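Local coordinates for protein L-ornithine N(5)-monooxygenase (Pseudomonas aeruginosa, PDB 3S5W) that catalyses the FAD- and NADPH-dependent N5-hydroxylation of L-ornithine, the first step in making the hydroxamate groups of the siderophore pyoverdin, at residues D32-F38 with L59-D65; V150-P155 with Q382-L387; E163-V167 with V178-L184. All coordinates share one frame; numbering follows the deposited sequence.

Contact 1 of 3, residues D32-F38 with L59-D65; sequences DLIGVGF and LEVLFLD. With FAD (flavin-adenine dinucleotide), chain C.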
loop_
_atom_site.group_PDB
_atom_site.type_symbol
_atom_site.label_atom_id
_atom_site.label_comp_id
_atom_site.label_asym_id
_atom_site.label_seq_id
_atom_site.Cartn_x
_atom_site.Cartn_y
_atom_site.Cartn_z
ATOM N N ASP A 32 -15.700 -9.734 19.260
ATOM C CA ASP A 32 -14.922 -10.909 18.890
ATOM C C ASP A 32 -13.639 -10.506 18.150
ATOM O O ASP A 32 -12.580 -11.087 18.383
ATOM C CB ASP A 32 -15.772 -11.878 18.044
ATOM C CG ASP A 32 -16.851 -12.582 18.872
ATOM O OD1 ASP A 32 -16.492 -13.187 19.905
ATOM O OD2 ASP A 32 -18.041 -12.546 18.485
ATOM N N LEU A 33 -13.757 -9.505 17.270
ATOM C CA LEU A 33 -12.629 -9.024 16.477
ATOM C C LEU A 33 -12.730 -7.541 16.269
ATOM O O LEU A 33 -13.795 -7.016 15.911
ATOM C CB LEU A 33 -12.593 -9.713 15.088
ATOM C CG LEU A 33 -11.415 -9.338 14.160
ATOM C CD1 LEU A 33 -10.070 -9.963 14.639
ATOM C CD2 LEU A 33 -11.747 -9.716 12.699
ATOM N N ILE A 34 -11.616 -6.861 16.463
ATOM C CA ILE A 34 -11.490 -5.505 15.972
ATOM C C ILE A 34 -10.313 -5.463 14.991
ATOM O O ILE A 34 -9.286 -6.070 15.242
ATOM C CB ILE A 34 -11.309 -4.466 17.118
ATOM C CG1 ILE A 34 -12.520 -4.513 18.057
ATOM C CG2 ILE A 34 -11.118 -3.023 16.555
ATOM C CD1 ILE A 34 -12.429 -3.495 19.216
ATOM N N GLY A 35 -10.502 -4.733 13.889
ATOM C CA GLY A 35 -9.453 -4.537 12.903
ATOM C C GLY A 35 -8.980 -3.108 12.855
ATOM O O GLY A 35 -9.777 -2.179 12.937
ATOM N N VAL A 36 -7.668 -2.943 12.741
ATOM C CA VAL A 36 -7.079 -1.652 12.497
ATOM C C VAL A 36 -6.975 -1.509 10.971
ATOM O O VAL A 36 -6.183 -2.244 10.326
ATOM C CB VAL A 36 -5.683 -1.551 13.114
ATOM C CG1 VAL A 36 -5.120 -0.149 12.909
ATOM C CG2 VAL A 36 -5.719 -1.932 14.593
ATOM N N GLY A 37 -7.766 -0.589 10.425
ATOM C CA GLY A 37 -7.859 -0.331 8.983
ATOM C C GLY A 37 -9.033 -1.047 8.333
ATOM O O GLY A 37 -9.451 -2.133 8.762
ATOM N N PHE A 38 -9.579 -0.423 7.298
ATOM C CA PHE A 38 -10.584 -1.087 6.481
ATOM C C PHE A 38 -10.227 -0.868 5.006
ATOM O O PHE A 38 -11.068 -0.462 4.199
ATOM C CB PHE A 38 -12.011 -0.588 6.797
ATOM C CG PHE A 38 -13.095 -1.593 6.442
ATOM C CD1 PHE A 38 -12.909 -2.961 6.714
ATOM C CD2 PHE A 38 -14.286 -1.184 5.849
ATOM C CE1 PHE A 38 -13.893 -3.901 6.422
ATOM C CE2 PHE A 38 -15.296 -2.119 5.543
ATOM C CZ PHE A 38 -15.085 -3.487 5.825
ATOM N N LEU A 59 -19.941 -13.520 13.938
ATOM C CA LEU A 59 -19.114 -12.949 15.012
ATOM C C LEU A 59 -19.441 -11.478 15.209
ATOM O O LEU A 59 -20.071 -10.863 14.350
ATOM C CB LEU A 59 -17.614 -13.132 14.737
ATOM C CG LEU A 59 -17.033 -14.549 14.717
ATOM C CD1 LEU A 59 -15.591 -14.523 14.256
ATOM C CD2 LEU A 59 -17.141 -15.261 16.074
ATOM N N GLU A 60 -19.034 -10.926 16.351
ATOM C CA GLU A 60 -19.208 -9.506 16.643
ATOM C C GLU A 60 -17.939 -8.746 16.236
ATOM O O GLU A 60 -16.938 -8.771 16.958
ATOM C CB GLU A 60 -19.519 -9.302 18.136
ATOM C CG GLU A 60 -21.019 -9.249 18.450
ATOM C CD GLU A 60 -21.603 -7.858 18.239
ATOM O OE1 GLU A 60 -20.889 -6.867 18.508
ATOM O OE2 GLU A 60 -22.771 -7.752 17.805
ATOM N N VAL A 61 -17.990 -8.063 15.087
ATOM C CA VAL A 61 -16.768 -7.545 14.442
ATOM C C VAL A 61 -16.839 -6.039 14.118
ATOM O O VAL A 61 -17.874 -5.542 13.686
ATOM C CB VAL A 61 -16.405 -8.401 13.160
ATOM C CG1 VAL A 61 -15.144 -7.914 12.507
ATOM C CG2 VAL A 61 -16.245 -9.883 13.515
ATOM N N LEU A 62 -15.734 -5.331 14.343
ATOM C CA LEU A 62 -15.577 -3.937 13.910
ATOM C C LEU A 62 -14.257 -3.712 13.171
ATOM O O LEU A 62 -13.213 -4.230 13.576
ATOM C CB LEU A 62 -15.600 -2.959 15.090
ATOM C CG LEU A 62 -16.884 -2.718 15.889
ATOM C CD1 LEU A 62 -16.564 -1.704 16.990
ATOM C CD2 LEU A 62 -17.984 -2.198 15.009
ATOM N N PHE A 63 -14.307 -2.899 12.121
ATOM C CA PHE A 63 -13.076 -2.456 11.465
ATOM C C PHE A 63 -13.020 -0.963 11.515
ATOM O O PHE A 63 -13.934 -0.315 11.037
ATOM C CB PHE A 63 -13.036 -2.940 10.010
ATOM C CG PHE A 63 -13.048 -4.424 9.883
ATOM C CD1 PHE A 63 -11.853 -5.162 9.992
ATOM C CD2 PHE A 63 -14.253 -5.101 9.681
ATOM C CE1 PHE A 63 -11.880 -6.543 9.903
ATOM C CE2 PHE A 63 -14.269 -6.476 9.564
ATOM C CZ PHE A 63 -13.093 -7.200 9.683
ATOM N N LEU A 64 -11.958 -0.420 12.098
ATOM C CA LEU A 64 -11.803 1.022 12.270
ATOM C C LEU A 64 -10.856 1.604 11.237
ATOM O O LEU A 64 -9.764 1.061 11.033
ATOM C CB LEU A 64 -11.263 1.347 13.679
ATOM C CG LEU A 64 -11.901 0.695 14.921
ATOM C CD1 LEU A 64 -11.354 1.350 16.203
ATOM C CD2 LEU A 64 -13.415 0.690 14.916
ATOM N N ASP A 65 -11.266 2.673 10.566
ATOM C CA ASP A 65 -10.385 3.315 9.618
ATOM C C ASP A 65 -10.325 4.795 9.881
ATOM O O ASP A 65 -11.354 5.451 10.024
ATOM C CB ASP A 65 -10.808 3.045 8.159
ATOM C CG ASP A 65 -9.661 3.274 7.167
ATOM O OD1 ASP A 65 -9.301 4.449 6.900
ATOM O OD2 ASP A 65 -9.098 2.275 6.660
HETATM P PA FAD C . -4.113 -0.179 2.805
HETATM O O1A FAD C . -2.922 0.701 2.866
HETATM O O2A FAD C . -4.857 -0.188 1.458
HETATM O O5B FAD C . -5.179 0.260 3.951
HETATM C C5B FAD C . -4.716 0.550 5.248
HETATM C C4B FAD C . -5.857 1.313 5.899
HETATM O O4B FAD C . -5.511 1.517 7.242
HETATM C C3B FAD C . -6.011 2.696 5.274
HETATM O O3B FAD C . -7.321 2.850 4.766
HETATM C C2B FAD C . -5.717 3.671 6.421
HETATM O O2B FAD C . -6.631 4.761 6.454
HETATM C C1B FAD C . -5.945 2.812 7.628
HETATM N N9A FAD C . -5.136 3.135 8.799
HETATM C C8A FAD C . -3.755 3.282 8.879
HETATM N N7A FAD C . -3.441 3.499 10.191
HETATM C C5A FAD C . -4.592 3.463 10.916
HETATM C C6A FAD C . -4.848 3.619 12.277
HETATM N N6A FAD C . -3.842 3.608 13.167
HETATM N N1A FAD C . -6.168 3.537 12.713
HETATM C C2A FAD C . -7.219 3.290 11.853
HETATM N N3A FAD C . -6.966 3.131 10.494
HETATM C C4A FAD C . -5.668 3.221 10.048
HETATM N N1 FAD C . -1.317 -3.527 -5.123
HETATM C C2 FAD C . -1.728 -4.283 -6.213
HETATM O O2 FAD C . -1.866 -5.490 -6.108
HETATM N N3 FAD C . -1.983 -3.684 -7.429
HETATM C C4 FAD C . -1.856 -2.327 -7.596
HETATM O O4 FAD C . -2.142 -1.826 -8.698
HETATM C C4X FAD C . -1.424 -1.554 -6.501
HETATM N N5 FAD C . -1.266 -0.183 -6.642
HETATM C C5X FAD C . -0.830 0.574 -5.567
HETATM C C6 FAD C . -0.673 1.960 -5.724
HETATM C C7 FAD C . -0.236 2.746 -4.667
HETATM C C7M FAD C . -0.081 4.226 -4.913
HETATM C C8 FAD C . 0.071 2.141 -3.453
HETATM C C8M FAD C . 0.544 2.929 -2.266
HETATM C C9 FAD C . -0.082 0.769 -3.285
HETATM C C9A FAD C . -0.552 -0.033 -4.333
HETATM N N10 FAD C . -0.710 -1.416 -4.186
HETATM C C10 FAD C . -1.128 -2.170 -5.277
HETATM C "C1'" FAD C . -0.373 -2.130 -2.913
HETATM C "C2'" FAD C . -1.375 -1.895 -1.764
HETATM O "O2'" FAD C . -0.587 -2.079 -0.583
HETATM C "C3'" FAD C . -2.483 -2.935 -1.827
HETATM O "O3'" FAD C . -3.186 -2.896 -3.085
HETATM C "C4'" FAD C . -3.539 -2.715 -0.715
HETATM O "O4'" FAD C . -3.933 -1.347 -0.706
HETATM C "C5'" FAD C . -3.108 -3.205 0.692
HETATM O "O5'" FAD C . -4.278 -3.269 1.486
HETATM P P FAD C . -4.270 -3.058 3.091
HETATM O O1P FAD C . -5.724 -3.039 3.493
HETATM O O2P FAD C . -3.387 -4.130 3.668
HETATM O O3P FAD C . -3.606 -1.618 3.273
#
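Asp-65 OD2 is gripped by two groups: the amide of Phe-38 donates to it at 2.8 Å (Phe-38 N to Asp-65 OD2), through the lone pair turned away from OD1, and the FAD ribose hydroxyl O3B donates at 2.7 Å to the same Asp-65 OD2. The second ribose hydroxyl, O2B, bonds to Asp-65 OD1, so the carboxylate clasps the diol with both oxygens. This acidic residue near the C-terminal end of the second strand is the classic ribose ligand of a Rossmann-type dinucleotide fold. Asp-65 CG lies anti to the backbone N (chi1 -160°), which carries the carboxylate across to Phe-38 and the cofactor. Gly-37 suits its place because a CB there would collide with FAD O4B. Gly-35 likewise leaves room for the ring of Phe-63, whose CD1 lies 3.8 Å from Gly-35 CA. The Phe-38 and Phe-63 rings are near parallel (planes at 20°) but slid apart, with Phe-38 CD1 3.3 Å from Phe-63 CB. At the other end Glu-60 O accepts from the amides of Asp-32 and Leu-33, while Asp-32 OD2 takes the Glu-60 amide at 2.9 Å from Glu-60 N. Strands 33-36 and 61-65 run parallel, joined by helix 40-56, which packs on Leu-33, Phe-38 and Phe-63; Ile-34, Leu-62 and Leu-64 touch Arg-179 of strand 176-181.

Contact 2 of 3, residues V150-P155 with Q382-L387; sequences VLRIEP and QLLEPL. With FAD (flavin-adenine dinucleotide), chain C.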
loop_
_atom_site.group_PDB
_atom_site.type_symbol
_atom_site.label_atom_id
_atom_site.label_comp_id
_atom_site.label_asym_id
_atom_site.label_seq_id
_atom_site.Cartn_x
_atom_site.Cartn_y
_atom_site.Cartn_z
ATOM N N VAL A 150 -6.839 4.371 15.337
ATOM C CA VAL A 150 -6.427 3.564 16.475
ATOM C C VAL A 150 -5.072 4.094 16.947
ATOM O O VAL A 150 -4.127 4.263 16.142
ATOM C CB VAL A 150 -6.386 2.040 16.181
ATOM C CG1 VAL A 150 -5.795 1.277 17.344
ATOM C CG2 VAL A 150 -7.771 1.511 15.907
ATOM N N LEU A 151 -4.991 4.417 18.238
ATOM C CA LEU A 151 -3.741 4.966 18.774
ATOM C C LEU A 151 -2.844 3.911 19.434
ATOM O O LEU A 151 -1.627 3.968 19.320
ATOM C CB LEU A 151 -4.031 6.119 19.756
ATOM C CG LEU A 151 -4.949 7.266 19.297
ATOM C CD1 LEU A 151 -5.325 8.184 20.470
ATOM C CD2 LEU A 151 -4.313 8.093 18.191
ATOM N N ARG A 152 -3.445 2.965 20.144
ATOM C CA ARG A 152 -2.685 1.926 20.860
ATOM C C ARG A 152 -3.581 0.782 21.302
ATOM O O ARG A 152 -4.793 0.936 21.425
ATOM C CB ARG A 152 -1.941 2.500 22.089
ATOM C CG ARG A 152 -2.854 2.994 23.193
ATOM C CD ARG A 152 -2.072 3.635 24.382
ATOM N NE ARG A 152 -3.013 4.353 25.248
ATOM C CZ ARG A 152 -3.416 5.601 25.044
ATOM N NH1 ARG A 152 -2.942 6.300 24.025
ATOM N NH2 ARG A 152 -4.289 6.154 25.866
ATOM N N ILE A 153 -2.961 -0.359 21.566
ATOM C CA ILE A 153 -3.656 -1.541 22.022
ATOM C C ILE A 153 -3.041 -1.891 23.356
ATOM O O ILE A 153 -1.818 -1.973 23.451
ATOM C CB ILE A 153 -3.449 -2.730 21.057
ATOM C CG1 ILE A 153 -3.726 -2.302 19.606
ATOM C CG2 ILE A 153 -4.315 -3.933 21.475
ATOM C CD1 ILE A 153 -5.151 -1.841 19.347
ATOM N N GLU A 154 -3.891 -2.079 24.366
ATOM C CA GLU A 154 -3.459 -2.426 25.725
ATOM C C GLU A 154 -4.020 -3.778 26.187
ATOM O O GLU A 154 -5.144 -4.142 25.838
ATOM C CB GLU A 154 -3.894 -1.351 26.715
ATOM C CG GLU A 154 -3.134 -0.039 26.599
ATOM C CD GLU A 154 -3.841 1.088 27.335
ATOM O OE1 GLU A 154 -4.848 0.812 28.033
ATOM O OE2 GLU A 154 -3.396 2.251 27.207
ATOM N N PRO A 155 -3.229 -4.521 26.984
ATOM C CA PRO A 155 -3.679 -5.798 27.540
ATOM C C PRO A 155 -4.709 -5.634 28.659
ATOM O O PRO A 155 -4.524 -4.800 29.531
ATOM C CB PRO A 155 -2.392 -6.394 28.111
ATOM C CG PRO A 155 -1.508 -5.229 28.377
ATOM C CD PRO A 155 -1.812 -4.245 27.297
ATOM N N GLN A 382 4.327 2.021 18.121
ATOM C CA GLN A 382 3.642 2.607 19.267
ATOM C C GLN A 382 2.296 1.920 19.449
ATOM O O GLN A 382 1.849 1.682 20.542
ATOM C CB GLN A 382 3.448 4.099 19.119
ATOM C CG GLN A 382 3.416 4.792 20.437
ATOM C CD GLN A 382 4.756 4.742 21.175
ATOM O OE1 GLN A 382 5.647 5.523 20.890
ATOM N NE2 GLN A 382 4.888 3.823 22.121
ATOM N N LEU A 383 1.673 1.597 18.340
ATOM C CA LEU A 383 0.449 0.812 18.304
ATOM C C LEU A 383 0.491 -0.438 19.189
ATOM O O LEU A 383 -0.334 -0.596 20.080
ATOM C CB LEU A 383 0.156 0.425 16.855
ATOM C CG LEU A 383 -1.214 -0.134 16.488
ATOM C CD1 LEU A 383 -2.312 0.669 17.147
ATOM C CD2 LEU A 383 -1.355 -0.097 14.970
ATOM N N LEU A 384 1.464 -1.308 18.938
ATOM C CA LEU A 384 1.619 -2.549 19.683
ATOM C C LEU A 384 2.571 -2.458 20.880
ATOM O O LEU A 384 2.719 -3.437 21.621
ATOM C CB LEU A 384 2.024 -3.696 18.746
ATOM C CG LEU A 384 0.986 -4.133 17.691
ATOM C CD1 LEU A 384 1.546 -5.177 16.724
ATOM C CD2 LEU A 384 -0.297 -4.649 18.332
ATOM N N GLU A 385 3.184 -1.285 21.076
ATOM C CA GLU A 385 4.115 -1.038 22.215
ATOM C C GLU A 385 3.649 -1.575 23.579
ATOM O O GLU A 385 4.413 -2.287 24.213
ATOM C CB GLU A 385 4.529 0.446 22.332
ATOM C CG GLU A 385 5.657 0.730 23.362
ATOM C CD GLU A 385 7.062 0.441 22.811
ATOM O OE1 GLU A 385 7.422 0.993 21.745
ATOM O OE2 GLU A 385 7.817 -0.332 23.444
ATOM N N PRO A 386 2.398 -1.264 24.024
ATOM C CA PRO A 386 2.001 -1.802 25.335
ATOM C C PRO A 386 1.929 -3.331 25.411
ATOM O O PRO A 386 1.698 -3.868 26.488
ATOM C CB PRO A 386 0.602 -1.203 25.563
ATOM C CG PRO A 386 0.565 0.009 24.728
ATOM C CD PRO A 386 1.351 -0.370 23.490
ATOM N N LEU A 387 2.109 -4.018 24.283
ATOM C CA LEU A 387 2.056 -5.488 24.244
ATOM C C LEU A 387 3.437 -6.131 24.064
ATOM O O LEU A 387 3.541 -7.360 24.032
ATOM C CB LEU A 387 1.077 -5.985 23.158
ATOM C CG LEU A 387 -0.425 -5.740 23.376
ATOM C CD1 LEU A 387 -1.238 -5.954 22.097
ATOM C CD2 LEU A 387 -0.962 -6.613 24.493
HETATM P PA FAD C . -4.113 -0.179 2.805
HETATM O O1A FAD C . -2.922 0.701 2.866
HETATM O O2A FAD C . -4.857 -0.188 1.458
HETATM O O5B FAD C . -5.179 0.260 3.951
HETATM C C5B FAD C . -4.716 0.550 5.248
HETATM C C4B FAD C . -5.857 1.313 5.899
HETATM O O4B FAD C . -5.511 1.517 7.242
HETATM C C3B FAD C . -6.011 2.696 5.274
HETATM O O3B FAD C . -7.321 2.850 4.766
HETATM C C2B FAD C . -5.717 3.671 6.421
HETATM O O2B FAD C . -6.631 4.761 6.454
HETATM C C1B FAD C . -5.945 2.812 7.628
HETATM N N9A FAD C . -5.136 3.135 8.799
HETATM C C8A FAD C . -3.755 3.282 8.879
HETATM N N7A FAD C . -3.441 3.499 10.191
HETATM C C5A FAD C . -4.592 3.463 10.916
HETATM C C6A FAD C . -4.848 3.619 12.277
HETATM N N6A FAD C . -3.842 3.608 13.167
HETATM N N1A FAD C . -6.168 3.537 12.713
HETATM C C2A FAD C . -7.219 3.290 11.853
HETATM N N3A FAD C . -6.966 3.131 10.494
HETATM C C4A FAD C . -5.668 3.221 10.048
HETATM N N1 FAD C . -1.317 -3.527 -5.123
HETATM C C2 FAD C . -1.728 -4.283 -6.213
HETATM O O2 FAD C . -1.866 -5.490 -6.108
HETATM N N3 FAD C . -1.983 -3.684 -7.429
HETATM C C4 FAD C . -1.856 -2.327 -7.596
HETATM O O4 FAD C . -2.142 -1.826 -8.698
HETATM C C4X FAD C . -1.424 -1.554 -6.501
HETATM N N5 FAD C . -1.266 -0.183 -6.642
HETATM C C5X FAD C . -0.830 0.574 -5.567
HETATM C C6 FAD C . -0.673 1.960 -5.724
HETATM C C7 FAD C . -0.236 2.746 -4.667
HETATM C C7M FAD C . -0.081 4.226 -4.913
HETATM C C8 FAD C . 0.071 2.141 -3.453
HETATM C C8M FAD C . 0.544 2.929 -2.266
HETATM C C9 FAD C . -0.082 0.769 -3.285
HETATM C C9A FAD C . -0.552 -0.033 -4.333
HETATM N N10 FAD C . -0.710 -1.416 -4.186
HETATM C C10 FAD C . -1.128 -2.170 -5.277
HETATM C "C1'" FAD C . -0.373 -2.130 -2.913
HETATM C "C2'" FAD C . -1.375 -1.895 -1.764
HETATM O "O2'" FAD C . -0.587 -2.079 -0.583
HETATM C "C3'" FAD C . -2.483 -2.935 -1.827
HETATM O "O3'" FAD C . -3.186 -2.896 -3.085
HETATM C "C4'" FAD C . -3.539 -2.715 -0.715
HETATM O "O4'" FAD C . -3.933 -1.347 -0.706
HETATM C "C5'" FAD C . -3.108 -3.205 0.692
HETATM O "O5'" FAD C . -4.278 -3.269 1.486
HETATM P P FAD C . -4.270 -3.058 3.091
HETATM O O1P FAD C . -5.724 -3.039 3.493
HETATM O O2P FAD C . -3.387 -4.130 3.668
HETATM O O3P FAD C . -3.606 -1.618 3.273
#
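Val-150 meets Leu-383 through methyls, CG1 of the valine lying 3.5 Å from CD1 of the leucine, whose side chain runs roughly perpendicular to it. Its backbone reads the adenine of FAD: Val-150 N donates to N1A at 2.8 Å, and Val-150 O accepts from the amino group N6A. A small branched residue can thus pack on a loop while its main chain recognises the base. Leu-151 and Arg-152 together face Ile-168, forming a classic beta bulge. Arg-152 turns its long chain off the loop, and its NE reaches Glu-154 OE2 at 2.9 Å in a salt bridge; the oxygen lies almost in the guanidinium plane, but the carboxylate is tilted, NE sitting 34° out of its plane on the anti side. Ile-153 makes the one hydrogen bond between the segments, from its N to Leu-383 O at 3.0 Å. Its two branches divide the apolar work: CG1 lies alongside Leu-383, whereas CG2, anti to the backbone N, meets Leu-387 CD1 at 3.7 Å. Ile-153 O is buried against the Pro-386 ring, 3.3 Å from Pro-386 CB, and finds no hydrogen-bond partner in the model; the proline carbons covering it cannot supply one. Pro-155 places CD 3.8 Å from Leu-387 CD2, ring and leucine branch running antiparallel alongside one another. The loop 382-387, between strands 375-376 and 411-414, thereby packs against strand 148-158, which pairs with strand 161-171; Leu-165 and Val-167 of that neighbour touch Leu-387 and Ile-153, respectively.

Contact 3 of 3, residues E163-V167 with V178-L184; sequences EALRV and VRTTRAL. With PO4 (phosphate ion), chain D.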
loop_
_atom_site.group_PDB
_atom_site.type_symbol
_atom_site.label_atom_id
_atom_site.label_comp_id
_atom_site.label_asym_id
_atom_site.label_seq_id
_atom_site.Cartn_x
_atom_site.Cartn_y
_atom_site.Cartn_z
ATOM N N GLU A 163 -6.794 -11.637 28.844
ATOM C CA GLU A 163 -8.049 -12.246 28.403
ATOM C C GLU A 163 -8.751 -11.436 27.324
ATOM O O GLU A 163 -9.673 -11.917 26.683
ATOM C CB GLU A 163 -9.026 -12.423 29.580
ATOM C CG GLU A 163 -8.502 -13.243 30.773
ATOM C CD GLU A 163 -8.293 -14.726 30.472
ATOM O OE1 GLU A 163 -8.668 -15.200 29.376
ATOM O OE2 GLU A 163 -7.738 -15.420 31.353
ATOM N N ALA A 164 -8.348 -10.182 27.169
ATOM C CA ALA A 164 -8.950 -9.296 26.181
ATOM C C ALA A 164 -8.007 -8.130 25.904
ATOM O O ALA A 164 -6.998 -7.950 26.593
ATOM C CB ALA A 164 -10.337 -8.814 26.641
ATOM N N LEU A 165 -8.319 -7.357 24.873
ATOM C CA LEU A 165 -7.484 -6.242 24.503
ATOM C C LEU A 165 -8.313 -4.991 24.529
ATOM O O LEU A 165 -9.484 -5.017 24.179
ATOM C CB LEU A 165 -6.863 -6.462 23.100
ATOM C CG LEU A 165 -5.854 -7.603 22.943
ATOM C CD1 LEU A 165 -5.640 -7.887 21.457
ATOM C CD2 LEU A 165 -4.518 -7.303 23.652
ATOM N N ARG A 166 -7.692 -3.906 24.971
ATOM C CA ARG A 166 -8.321 -2.599 24.962
ATOM C C ARG A 166 -7.826 -1.882 23.717
ATOM O O ARG A 166 -6.615 -1.726 23.541
ATOM C CB ARG A 166 -7.910 -1.782 26.203
ATOM C CG ARG A 166 -8.534 -2.246 27.506
ATOM C CD ARG A 166 -7.713 -1.757 28.753
ATOM N NE ARG A 166 -7.423 -0.319 28.708
ATOM C CZ ARG A 166 -8.267 0.638 29.086
ATOM N NH1 ARG A 166 -9.462 0.319 29.559
ATOM N NH2 ARG A 166 -7.919 1.920 28.995
ATOM N N VAL A 167 -8.753 -1.465 22.858
ATOM C CA VAL A 167 -8.394 -0.731 21.654
ATOM C C VAL A 167 -8.755 0.730 21.871
ATOM O O VAL A 167 -9.926 1.055 22.069
ATOM C CB VAL A 167 -9.121 -1.316 20.388
ATOM C CG1 VAL A 167 -8.727 -0.534 19.118
ATOM C CG2 VAL A 167 -8.859 -2.828 20.240
ATOM N N VAL A 178 -12.729 3.851 23.732
ATOM C CA VAL A 178 -12.062 2.657 24.254
ATOM C C VAL A 178 -13.024 1.500 24.050
ATOM O O VAL A 178 -14.188 1.581 24.443
ATOM C CB VAL A 178 -11.619 2.828 25.766
ATOM C CG1 VAL A 178 -10.994 1.545 26.321
ATOM C CG2 VAL A 178 -10.643 3.992 25.906
ATOM N N ARG A 179 -12.559 0.450 23.376
ATOM C CA ARG A 179 -13.366 -0.741 23.120
ATOM C C ARG A 179 -12.597 -1.979 23.535
ATOM O O ARG A 179 -11.367 -1.981 23.594
ATOM C CB ARG A 179 -13.743 -0.863 21.631
ATOM C CG ARG A 179 -14.695 0.179 21.098
ATOM C CD ARG A 179 -14.976 -0.167 19.645
ATOM N NE ARG A 179 -15.822 0.810 18.968
ATOM C CZ ARG A 179 -15.383 1.906 18.354
ATOM N NH1 ARG A 179 -14.089 2.225 18.364
ATOM N NH2 ARG A 179 -16.251 2.702 17.751
ATOM N N THR A 180 -13.329 -3.049 23.790
ATOM C CA THR A 180 -12.751 -4.263 24.267
ATOM C C THR A 180 -12.977 -5.391 23.249
ATOM O O THR A 180 -14.049 -5.487 22.664
ATOM C CB THR A 180 -13.367 -4.592 25.660
ATOM O OG1 THR A 180 -12.960 -3.566 26.566
ATOM C CG2 THR A 180 -12.857 -5.897 26.178
ATOM N N THR A 181 -11.964 -6.236 23.057
ATOM C CA THR A 181 -12.016 -7.307 22.048
ATOM C C THR A 181 -11.246 -8.573 22.424
ATOM O O THR A 181 -10.197 -8.494 23.055
ATOM C CB THR A 181 -11.521 -6.781 20.641
ATOM O OG1 THR A 181 -11.766 -7.783 19.643
ATOM C CG2 THR A 181 -10.031 -6.452 20.658
ATOM N N ARG A 182 -11.763 -9.735 22.016
ATOM C CA ARG A 182 -11.067 -11.035 22.164
ATOM C C ARG A 182 -9.893 -11.248 21.166
ATOM O O ARG A 182 -8.983 -12.058 21.403
ATOM C CB ARG A 182 -12.065 -12.215 22.023
ATOM C CG ARG A 182 -13.318 -12.121 22.931
ATOM C CD ARG A 182 -14.268 -13.295 22.743
ATOM N NE ARG A 182 -15.283 -13.346 23.805
ATOM C CZ ARG A 182 -16.497 -12.786 23.746
ATOM N NH1 ARG A 182 -16.890 -12.111 22.663
ATOM N NH2 ARG A 182 -17.333 -12.912 24.775
ATOM N N ALA A 183 -9.916 -10.522 20.051
ATOM C CA ALA A 183 -8.941 -10.722 18.971
ATOM C C ALA A 183 -8.781 -9.428 18.162
ATOM O O ALA A 183 -9.702 -8.593 18.109
ATOM C CB ALA A 183 -9.391 -11.869 18.056
ATOM N N LEU A 184 -7.614 -9.283 17.544
ATOM C CA LEU A 184 -7.236 -8.088 16.815
ATOM C C LEU A 184 -6.628 -8.457 15.468
ATOM O O LEU A 184 -5.839 -9.398 15.381
ATOM C CB LEU A 184 -6.181 -7.309 17.602
ATOM C CG LEU A 184 -5.712 -5.936 17.106
ATOM C CD1 LEU A 184 -6.780 -4.835 17.224
ATOM C CD2 LEU A 184 -4.467 -5.539 17.881
HETATM P P PO4 D . -19.660 1.275 18.615
HETATM O O1 PO4 D . -20.315 0.047 18.023
HETATM O O2 PO4 D . -18.529 0.793 19.496
HETATM O O3 PO4 D . -20.699 2.040 19.409
HETATM O O4 PO4 D . -19.131 2.219 17.551
HETATM O O HOH W 1 -11.776 2.000 19.930
#
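Val-167 sets CG2 3.8 Å from Thr-181 CG2 and 4.2 Å from Leu-184 CD1; it and Leu-165 have the most surface covered by the opposite segment. Leu-165 reaches the same leucine from another direction, its CD1 3.9 Å from Leu-184 CB, the side chains at about a right angle. The valine and leucine methyls and the threonine methyl form an apolar patch, while the Thr-181 hydroxyl, anti to the backbone N (chi1 -172°), is turned to Ala-183 O, donating at 2.7 Å from OG1. Two hydrogen-bonded antiparallel pairs join the backbones of this beta hairpin, Leu-165 with Thr-181 and Val-167 with Arg-179. Arg-166 leaves from the other face, with Thr-180; Val-178 CG1 lies over its guanidinium, whose NE is held by Glu-154. Arg-179 starts from the face of Val-167 and extends to a phosphate, probably from the crystallisation liquor, NE donating to O2 at 2.8 Å and NH2 to O4 at 2.9 Å; its NH1 pairs with Glu-148 and reaches Val-167 O through a water. The chemistry thus implies an apolar patch with Arg-179 at its margin, its charge probably balanced by Glu-148. The phosphate, also bound by Arg-145, is consistent with an anion-accepting spot but is no evidence of function.

In the fold
From the N terminus, contact 1 closes first: strand 30-36, helix 40-56 and strand 61-65 form the beta-alpha-beta unit that opens the FAD-binding fold. It has closed before residue 150, where contact 2 begins. Contact 3 comes later as a short-range hairpin between strands 161-171 and 176-181. It falls wholly within the much longer loop, of 226 residues, that contact 2 closes when 382-387 returns to strand 148-158. All three reach one mixed sheet. Asp-32 pairs with Arg-182 between contacts 1 and 3, Ile-153 packs on Leu-184 between 2 and 3, and Leu-64 packs on Val-150 between 1 and 2, beside the adenine.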